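Local coordinates for protein putative nitroreductase (PDB 1VKW) that is a putative nitroreductase, probably an oxidoreductase of the FMN-dependent nitroreductase clan, whose own reaction is not established, at residues I41-W55 and V78-L91. Sequence-based numbering, arbitrary orientation.
Sequences IENLLVKFITKKLDW and VEYGFQGEQIVLFL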
loop_
_atom_site.group_PDB
_atom_site.type_symbol
_atom_site.label_atom_id
_atom_site.label_comp_id
_atom_site.label_asym_id
_atom_site.label_seq_id
_atom_site.Cartn_x
_atom_site.Cartn_y
_atom_site.Cartn_z
ATOM N N ILE A 41 -7.901 12.984 0.584
ATOM C CA ILE A 41 -6.957 12.249 -0.266
ATOM C C ILE A 41 -5.964 13.197 -0.926
ATOM O O ILE A 41 -4.765 12.927 -0.959
ATOM C CB ILE A 41 -7.703 11.437 -1.348
ATOM C CG1 ILE A 41 -8.522 10.315 -0.710
ATOM C CG2 ILE A 41 -6.718 10.830 -2.351
ATOM C CD1 ILE A 41 -9.664 9.844 -1.580
ATOM N N GLU A 42 -6.469 14.310 -1.451
ATOM C CA GLU A 42 -5.624 15.288 -2.143
ATOM C C GLU A 42 -4.576 15.931 -1.225
ATOM O O GLU A 42 -3.477 16.265 -1.672
ATOM C CB GLU A 42 -6.488 16.354 -2.826
ATOM C CG GLU A 42 -7.274 15.803 -4.007
ATOM C CD GLU A 42 -7.815 16.885 -4.919
ATOM O OE1 GLU A 42 -8.332 17.904 -4.405
ATOM O OE2 GLU A 42 -7.728 16.709 -6.155
ATOM N N ASN A 43 -4.906 16.067 0.055
ATOM C CA ASN A 43 -3.975 16.619 1.032
ATOM C C ASN A 43 -2.938 15.600 1.525
ATOM O O ASN A 43 -1.911 15.986 2.088
ATOM C CB ASN A 43 -4.739 17.182 2.235
ATOM C CG ASN A 43 -4.064 18.403 2.831
ATOM O OD1 ASN A 43 -3.431 18.325 3.882
ATOM N ND2 ASN A 43 -4.184 19.539 2.148
ATOM N N LEU A 44 -3.215 14.309 1.338
ATOM C CA LEU A 44 -2.309 13.256 1.782
ATOM C C LEU A 44 -0.919 13.513 1.210
ATOM O O LEU A 44 -0.772 13.693 0.003
ATOM C CB LEU A 44 -2.817 11.875 1.337
ATOM C CG LEU A 44 -1.937 10.651 1.644
ATOM C CD1 LEU A 44 -1.719 10.475 3.147
ATOM C CD2 LEU A 44 -2.537 9.376 1.037
ATOM N N LEU A 45 0.091 13.546 2.075
ATOM C CA LEU A 45 1.473 13.627 1.613
ATOM C C LEU A 45 1.892 12.241 1.146
ATOM O O LEU A 45 1.808 11.266 1.909
ATOM C CB LEU A 45 2.414 14.122 2.719
ATOM C CG LEU A 45 3.792 14.597 2.238
ATOM C CD1 LEU A 45 3.690 15.995 1.649
ATOM C CD2 LEU A 45 4.814 14.573 3.370
ATOM N N VAL A 46 2.326 12.152 -0.109
ATOM C CA VAL A 46 2.727 10.873 -0.696
ATOM C C VAL A 46 4.222 10.885 -0.995
ATOM O O VAL A 46 4.747 11.867 -1.514
ATOM C CB VAL A 46 1.896 10.530 -1.982
ATOM C CG1 VAL A 46 2.250 11.440 -3.161
ATOM C CG2 VAL A 46 2.074 9.063 -2.364
ATOM N N LYS A 47 4.906 9.802 -0.627
ATOM C CA LYS A 47 6.302 9.610 -1.010
ATOM C C LYS A 47 6.337 9.030 -2.422
ATOM O O LYS A 47 5.498 8.202 -2.781
ATOM C CB LYS A 47 6.994 8.653 -0.043
ATOM C CG LYS A 47 8.464 8.431 -0.350
ATOM C CD LYS A 47 9.309 9.588 0.121
ATOM C CE LYS A 47 10.790 9.300 -0.100
ATOM N NZ LYS A 47 11.642 10.340 0.540
ATOM N N PHE A 48 7.294 9.470 -3.227
ATOM C CA PHE A 48 7.479 8.897 -4.555
ATOM C C PHE A 48 8.959 8.653 -4.831
ATOM O O PHE A 48 9.832 9.252 -4.193
ATOM C CB PHE A 48 6.826 9.775 -5.635
ATOM C CG PHE A 48 7.325 11.197 -5.674
ATOM C CD1 PHE A 48 8.467 11.528 -6.383
ATOM C CD2 PHE A 48 6.619 12.213 -5.044
ATOM C CE1 PHE A 48 8.913 12.850 -6.447
ATOM C CE2 PHE A 48 7.059 13.523 -5.091
ATOM C CZ PHE A 48 8.206 13.849 -5.798
ATOM N N ILE A 49 9.233 7.748 -5.763
ATOM C CA ILE A 49 10.598 7.358 -6.071
ATOM C C ILE A 49 11.213 8.294 -7.118
ATOM O O ILE A 49 12.337 8.776 -6.940
ATOM C CB ILE A 49 10.629 5.895 -6.561
ATOM C CG1 ILE A 49 10.137 4.955 -5.456
ATOM C CG2 ILE A 49 12.035 5.497 -6.986
ATOM C CD1 ILE A 49 9.653 3.610 -5.964
ATOM N N THR A 50 10.477 8.526 -8.207
ATOM C CA THR A 50 10.942 9.360 -9.320
ATOM C C THR A 50 10.004 10.535 -9.559
ATOM O O THR A 50 10.424 11.695 -9.505
ATOM C CB THR A 50 11.065 8.505 -10.609
ATOM O OG1 THR A 50 12.193 7.625 -10.494
ATOM C CG2 THR A 50 11.390 9.348 -11.820
ATOM N N LYS A 51 8.740 10.229 -9.847
ATOM C CA LYS A 51 7.753 11.250 -10.139
ATOM C C LYS A 51 6.418 10.916 -9.486
ATOM O O LYS A 51 6.037 9.750 -9.387
ATOM C CB LYS A 51 7.598 11.437 -11.657
ATOM C CG LYS A 51 6.511 10.592 -12.317
ATOM C CD LYS A 51 6.588 10.675 -13.832
ATOM C CE LYS A 51 5.468 9.881 -14.500
ATOM N NZ LYS A 51 4.133 10.516 -14.317
ATOM N N LYS A 52 5.724 11.962 -9.040
ATOM C CA LYS A 52 4.401 11.831 -8.442
ATOM C C LYS A 52 3.413 11.646 -9.571
ATOM O O LYS A 52 3.411 12.420 -10.521
ATOM C CB LYS A 52 4.049 13.089 -7.636
ATOM C CG LYS A 52 2.714 13.020 -6.892
ATOM C CD LYS A 52 2.389 14.326 -6.151
ATOM C CE LYS A 52 1.946 15.438 -7.098
ATOM N NZ LYS A 52 1.462 16.670 -6.383
ATOM N N LEU A 53 2.572 10.626 -9.477
ATOM C CA LEU A 53 1.551 10.397 -10.498
ATOM C C LEU A 53 0.392 11.371 -10.361
ATOM O O LEU A 53 0.297 12.100 -9.378
ATOM C CB LEU A 53 1.049 8.954 -10.439
ATOM C CG LEU A 53 2.129 7.904 -10.722
ATOM C CD1 LEU A 53 1.492 6.536 -10.755
ATOM C CD2 LEU A 53 2.878 8.177 -12.027
ATOM N N ASP A 54 -0.469 11.389 -11.376
ATOM C CA ASP A 54 -1.623 12.278 -11.419
ATOM C C ASP A 54 -2.865 11.513 -10.966
ATOM O O ASP A 54 -3.621 10.980 -11.782
ATOM C CB ASP A 54 -1.797 12.828 -12.840
ATOM C CG ASP A 54 -2.825 13.932 -12.922
ATOM O OD1 ASP A 54 -3.402 14.299 -11.876
ATOM O OD2 ASP A 54 -3.119 14.494 -14.000
ATOM N N TRP A 55 -3.070 11.461 -9.654
ATOM C CA TRP A 55 -4.154 10.664 -9.093
ATOM C C TRP A 55 -5.516 11.332 -9.274
ATOM O O TRP A 55 -5.669 12.552 -9.110
ATOM C CB TRP A 55 -3.883 10.316 -7.627
ATOM C CG TRP A 55 -2.738 9.373 -7.508
ATOM C CD1 TRP A 55 -1.450 9.684 -7.206
ATOM C CD2 TRP A 55 -2.767 7.963 -7.748
ATOM N NE1 TRP A 55 -0.676 8.547 -7.211
ATOM C CE2 TRP A 55 -1.460 7.475 -7.548
ATOM C CE3 TRP A 55 -3.773 7.051 -8.104
ATOM C CZ2 TRP A 55 -1.128 6.121 -7.689
ATOM C CZ3 TRP A 55 -3.444 5.704 -8.236
ATOM C CH2 TRP A 55 -2.130 5.255 -8.033
ATOM N N VAL A 78 6.035 0.224 -10.734
ATOM C CA VAL A 78 6.460 0.205 -9.316
ATOM C C VAL A 78 5.965 1.484 -8.629
ATOM O O VAL A 78 5.431 1.434 -7.519
ATOM C CB VAL A 78 8.002 0.035 -9.171
ATOM C CG1 VAL A 78 8.460 0.234 -7.739
ATOM C CG2 VAL A 78 8.428 -1.328 -9.626
ATOM N N GLU A 79 6.130 2.618 -9.313
ATOM C CA GLU A 79 5.637 3.912 -8.851
ATOM C C GLU A 79 4.145 3.861 -8.575
ATOM O O GLU A 79 3.690 4.344 -7.539
ATOM C CB GLU A 79 5.930 5.000 -9.908
ATOM C CG GLU A 79 5.870 6.426 -9.382
ATOM C CD GLU A 79 7.019 6.740 -8.439
ATOM O OE1 GLU A 79 8.155 6.940 -8.925
ATOM O OE2 GLU A 79 6.787 6.788 -7.217
ATOM N N TYR A 80 3.386 3.285 -9.512
ATOM C CA TYR A 80 1.934 3.153 -9.363
ATOM C C TYR A 80 1.576 2.348 -8.107
ATOM O O TYR A 80 0.764 2.785 -7.287
ATOM C CB TYR A 80 1.306 2.529 -10.619
ATOM C CG TYR A 80 -0.193 2.764 -10.714
ATOM C CD1 TYR A 80 -0.700 3.882 -11.360
ATOM C CD2 TYR A 80 -1.101 1.884 -10.128
ATOM C CE1 TYR A 80 -2.067 4.115 -11.434
ATOM C CE2 TYR A 80 -2.481 2.110 -10.204
ATOM C CZ TYR A 80 -2.953 3.232 -10.855
ATOM O OH TYR A 80 -4.311 3.476 -10.935
ATOM N N GLY A 81 2.207 1.189 -7.944
ATOM C CA GLY A 81 2.023 0.375 -6.747
ATOM C C GLY A 81 2.444 1.081 -5.471
ATOM O O GLY A 81 1.735 1.041 -4.474
ATOM N N PHE A 82 3.588 1.759 -5.522
ATOM C CA PHE A 82 4.161 2.441 -4.356
ATOM C C PHE A 82 3.257 3.577 -3.854
ATOM O O PHE A 82 2.919 3.643 -2.668
ATOM C CB PHE A 82 5.556 2.966 -4.716
ATOM C CG PHE A 82 6.322 3.534 -3.546
ATOM C CD1 PHE A 82 6.811 2.696 -2.543
ATOM C CD2 PHE A 82 6.559 4.902 -3.449
ATOM C CE1 PHE A 82 7.528 3.217 -1.460
ATOM C CE2 PHE A 82 7.264 5.429 -2.366
ATOM C CZ PHE A 82 7.749 4.582 -1.368
ATOM N N GLN A 83 2.837 4.446 -4.768
ATOM C CA GLN A 83 1.964 5.558 -4.407
ATOM C C GLN A 83 0.550 5.088 -4.119
ATOM O O GLN A 83 -0.090 5.583 -3.194
ATOM C CB GLN A 83 1.970 6.626 -5.502
ATOM C CG GLN A 83 3.280 7.380 -5.578
ATOM C CD GLN A 83 3.357 8.321 -6.765
ATOM O OE1 GLN A 83 2.372 8.958 -7.133
ATOM N NE2 GLN A 83 4.536 8.411 -7.366
ATOM N N GLY A 84 0.072 4.142 -4.920
ATOM C CA GLY A 84 -1.269 3.587 -4.785
ATOM C C GLY A 84 -1.520 2.915 -3.441
ATOM O O GLY A 84 -2.581 3.094 -2.844
ATOM N N GLU A 85 -0.548 2.153 -2.952
ATOM C CA GLU A 85 -0.710 1.511 -1.656
ATOM C C GLU A 85 -0.646 2.525 -0.506
ATOM O O GLU A 85 -1.305 2.329 0.510
ATOM C CB GLU A 85 0.273 0.354 -1.480
ATOM C CG GLU A 85 0.059 -0.487 -0.220
ATOM C CD GLU A 85 -1.238 -1.287 -0.175
ATOM O OE1 GLU A 85 -2.041 -1.228 -1.128
ATOM O OE2 GLU A 85 -1.457 -2.005 0.831
ATOM N N GLN A 86 0.101 3.624 -0.669
ATOM C CA GLN A 86 0.060 4.706 0.313
ATOM C C GLN A 86 -1.360 5.248 0.468
ATOM O O GLN A 86 -1.829 5.499 1.586
ATOM C CB GLN A 86 1.033 5.829 -0.065
ATOM C CG GLN A 86 2.488 5.475 0.250
ATOM C CD GLN A 86 3.450 6.528 -0.234
ATOM O OE1 GLN A 86 3.584 7.580 0.391
ATOM N NE2 GLN A 86 4.109 6.264 -1.362
ATOM N N ILE A 87 -2.043 5.413 -0.660
ATOM C CA ILE A 87 -3.434 5.881 -0.665
ATOM C C ILE A 87 -4.382 4.854 -0.025
ATOM O O ILE A 87 -5.256 5.223 0.778
ATOM C CB ILE A 87 -3.880 6.230 -2.108
ATOM C CG1 ILE A 87 -3.014 7.373 -2.665
ATOM C CG2 ILE A 87 -5.354 6.617 -2.136
ATOM C CD1 ILE A 87 -3.093 7.534 -4.178
ATOM N N VAL A 88 -4.198 3.580 -0.375
ATOM C CA VAL A 88 -4.973 2.474 0.221
ATOM C C VAL A 88 -4.878 2.491 1.734
ATOM O O VAL A 88 -5.890 2.413 2.436
ATOM C CB VAL A 88 -4.493 1.093 -0.303
ATOM C CG1 VAL A 88 -5.027 -0.057 0.560
ATOM C CG2 VAL A 88 -4.922 0.898 -1.740
ATOM N N LEU A 89 -3.657 2.604 2.232
ATOM C CA LEU A 89 -3.418 2.593 3.667
ATOM C C LEU A 89 -3.993 3.822 4.355
ATOM O O LEU A 89 -4.446 3.749 5.495
ATOM C CB LEU A 89 -1.914 2.469 3.947
ATOM C CG LEU A 89 -1.331 1.096 3.608
ATOM C CD1 LEU A 89 0.178 1.085 3.834
ATOM C CD2 LEU A 89 -2.021 -0.011 4.431
ATOM N N PHE A 90 -3.978 4.951 3.659
ATOM C CA PHE A 90 -4.629 6.143 4.163
ATOM C C PHE A 90 -6.149 5.927 4.262
ATOM O O PHE A 90 -6.786 6.263 5.276
ATOM C CB PHE A 90 -4.299 7.339 3.274
ATOM C CG PHE A 90 -5.082 8.565 3.614
ATOM C CD1 PHE A 90 -4.983 9.133 4.880
ATOM C CD2 PHE A 90 -5.938 9.146 2.683
ATOM C CE1 PHE A 90 -5.707 10.268 5.201
ATOM C CE2 PHE A 90 -6.663 10.272 3.005
ATOM C CZ PHE A 90 -6.551 10.832 4.268
ATOM N N LEU A 91 -6.728 5.364 3.209
ATOM C CA LEU A 91 -8.164 5.103 3.173
ATOM C C LEU A 91 -8.573 4.093 4.248
ATOM O O LEU A 91 -9.625 4.248 4.872
ATOM C CB LEU A 91 -8.588 4.609 1.786
ATOM C CG LEU A 91 -8.588 5.644 0.651
ATOM C CD1 LEU A 91 -8.845 4.965 -0.690
ATOM C CD2 LEU A 91 -9.615 6.723 0.899
HETATM O O HOH W 1 1.821 8.464 2.435
#
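Past the last turn of helix 35-43 the chain from Leu44 to Trp55 runs back along helix 74-93 toward its N-terminal end, loops over near Thr50 and returns, with the CA atoms of Phe48 and Gln83 6.4 Å apart. Three polar side chains about one turn apart, Glu79, Gln83 and Gln86, hold this loop by its backbone. The Gln86 amide grips both backbone polar atoms of Lys47: its OE1 takes Lys47 N on a lone pair at 2.8 Å, and its NE2 gives to Lys47 O, also 2.8 Å. The amide of Gln83, carried out on a chain extended beyond CG (chi2 173°), grips the returning arm: NE2 donates to Lys51 O at 2.9 Å, while OE1 accepts Leu53 N and, at the edge of the indole, Trp55 NE1. Glu79 bends at chi2 (70°), and its carboxylate receives Ile49 N on OE2 (3.0 Å) and Thr50 N on OE1; Gln83 NE2 meets OE2 from above the carboxylate plane, tying the two side chains together. On the returning arm, Trp55 takes Ile87 CD1 over one indole face, 3.7 Å from the five-membered ring centroid, and puts CH2 over the face of Tyr80, the ring planes inclined at 42°. Leu44 CD1 covers a face of Phe90. Ile66 of strand 64-67 backs Ile41, Trp55 and Ile87, and Lys47 touches Tyr191 of helix 180-198, so the loop lies along the flank of helix 74-93, in touch with both.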